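Local structure of eukaryotic translation initiation factor 4 gamma 2 (Homo sapiens, 4IUL) at residues Glu194-Cys198 with Leu235-Ile239. The protein probably acts in translation initiation as an eIF4G-family factor, its MIF4G domain serving as a HEAT-repeat platform that interacts with the helicase eIF4A. Sequence-based numbering, arbitrary orientation.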
loop_
_atom_site.group_PDB
_atom_site.type_symbol
_atom_site.label_atom_id
_atom_site.label_comp_id
_atom_site.label_asym_id
_atom_site.label_seq_id
_atom_site.Cartn_x
_atom_site.Cartn_y
_atom_site.Cartn_z
ATOM N N GLU A 194 -9.634 13.830 4.761
ATOM C CA GLU A 194 -8.463 12.964 4.714
ATOM C C GLU A 194 -8.604 11.825 3.706
ATOM O O GLU A 194 -7.612 11.244 3.272
ATOM C CB GLU A 194 -8.140 12.425 6.112
ATOM C CG GLU A 194 -9.273 11.704 6.797
ATOM C CD GLU A 194 -9.002 11.508 8.275
ATOM O OE1 GLU A 194 -8.920 12.528 8.995
ATOM O OE2 GLU A 194 -8.863 10.343 8.715
ATOM N N ASP A 195 -9.836 11.513 3.326
ATOM C CA ASP A 195 -10.063 10.470 2.336
ATOM C C ASP A 195 -9.683 11.031 0.964
ATOM O O ASP A 195 -8.989 10.379 0.178
ATOM C CB ASP A 195 -11.529 10.036 2.352
ATOM C CG ASP A 195 -11.737 8.722 3.084
ATOM O OD1 ASP A 195 -10.966 8.429 4.027
ATOM O OD2 ASP A 195 -12.678 7.984 2.723
ATOM N N LEU A 196 -10.128 12.255 0.692
ATOM C CA LEU A 196 -9.832 12.914 -0.571
ATOM C C LEU A 196 -8.368 13.334 -0.652
ATOM O O LEU A 196 -7.793 13.384 -1.738
ATOM C CB LEU A 196 -10.743 14.131 -0.758
ATOM C CG LEU A 196 -12.172 13.793 -1.189
ATOM C CD1 LEU A 196 -13.037 15.046 -1.213
ATOM C CD2 LEU A 196 -12.126 13.159 -2.565
ATOM N N GLU A 197 -7.763 13.629 0.495
ATOM C CA GLU A 197 -6.364 14.037 0.518
ATOM C C GLU A 197 -5.477 12.841 0.164
ATOM O O GLU A 197 -4.448 12.993 -0.493
ATOM C CB GLU A 197 -5.981 14.576 1.900
ATOM C CG GLU A 197 -4.675 15.359 1.915
ATOM C CD GLU A 197 -4.207 15.705 3.321
ATOM O OE1 GLU A 197 -5.065 16.000 4.183
ATOM O OE2 GLU A 197 -2.979 15.694 3.560
ATOM N N CYS A 198 -5.880 11.657 0.616
ATOM C CA CYS A 198 -5.142 10.429 0.340
ATOM C C CYS A 198 -5.215 10.155 -1.166
ATOM O O CYS A 198 -4.212 9.826 -1.794
ATOM C CB CYS A 198 -5.763 9.269 1.122
ATOM S SG CYS A 198 -4.906 7.672 1.027
ATOM N N LEU A 235 -16.287 21.149 1.703
ATOM C CA LEU A 235 -14.888 20.786 1.895
ATOM C C LEU A 235 -13.995 21.975 2.221
ATOM O O LEU A 235 -14.174 23.065 1.680
ATOM C CB LEU A 235 -14.348 20.100 0.640
ATOM C CG LEU A 235 -15.090 18.865 0.129
ATOM C CD1 LEU A 235 -14.479 18.425 -1.188
ATOM C CD2 LEU A 235 -15.016 17.748 1.159
ATOM N N PRO A 236 -13.011 21.774 3.112
ATOM C CA PRO A 236 -12.075 22.829 3.510
ATOM C C PRO A 236 -11.395 23.451 2.293
ATOM O O PRO A 236 -11.463 22.905 1.192
ATOM C CB PRO A 236 -11.091 22.085 4.407
ATOM C CG PRO A 236 -11.964 21.082 5.073
ATOM C CD PRO A 236 -12.801 20.561 3.924
ATOM N N ALA A 237 -10.737 24.588 2.492
ATOM C CA ALA A 237 -10.055 25.267 1.398
ATOM C C ALA A 237 -8.911 24.415 0.867
ATOM O O ALA A 237 -8.813 24.180 -0.335
ATOM C CB ALA A 237 -9.529 26.621 1.865
ATOM N N ARG A 238 -8.053 23.953 1.772
ATOM C CA ARG A 238 -6.906 23.127 1.404
ATOM C C ARG A 238 -7.287 21.922 0.554
ATOM O O ARG A 238 -6.608 21.608 -0.419
ATOM C CB ARG A 238 -6.172 22.638 2.658
ATOM C CG ARG A 238 -5.071 21.610 2.374
ATOM C CD ARG A 238 -4.219 21.305 3.611
ATOM N NE ARG A 238 -4.543 20.033 4.263
ATOM C CZ ARG A 238 -5.732 19.718 4.775
ATOM N NH1 ARG A 238 -6.740 20.580 4.717
ATOM N NH2 ARG A 238 -5.911 18.542 5.365
ATOM N N ILE A 239 -8.370 21.247 0.930
ATOM C CA ILE A 239 -8.821 20.064 0.207
ATOM C C ILE A 239 -9.209 20.361 -1.239
ATOM O O ILE A 239 -8.716 19.712 -2.160
ATOM C CB ILE A 239 -10.014 19.393 0.924
ATOM C CG1 ILE A 239 -9.576 18.891 2.303
ATOM C CG2 ILE A 239 -10.557 18.244 0.082
ATOM C CD1 ILE A 239 -8.443 17.873 2.276
#
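L196 and L235 meet through their outermost methyls, CD1 of L196 lying 3.7 Å from CD1 of L235, in a small worked example of how a helix packs against the start of another, and the loop leading into it, through an apolar seam edged by charge. The two leucine side chains cross at about a right angle, and CD1 of L196 also comes close to the second methyl of L235, so one branch faces a fork. I239, in the first turn of helix 237-251, continues the seam: its CG2 approaches CB of L196 at 4.2 Å, while its CD1 lies 4.1 Å from CB of E197. Its two branches thus divide between neighbouring residues of the facing helix. These three aliphatic side chains are buried.

The other margin is looser and more open to solvent. There E197, its CG anti to the backbone N (chi1 -165°), extends past the isoleucine to R238, whose chain bends at chi3 to bring its guanidinium back. OE1 of E197 and NH2 of R238 are 2.9 Å apart, a salt bridge whose hydrogen bond is weak, with an N-H...O angle of only 122°. Carboxylate and guanidinium planes stand 80° apart, so this is a single-point grip, not a flat two-pronged pairing.

P236 occupies the N-cap position of helix 237-251, placing the contact at that helix's start. E194, D195 and C198 touch helix 141-163, so that helix 193-210 is packed between helices 141-163 and 237-251, each two along in the chain, the layering of alternate helices characteristic of the HEAT-repeat MIF4G fold.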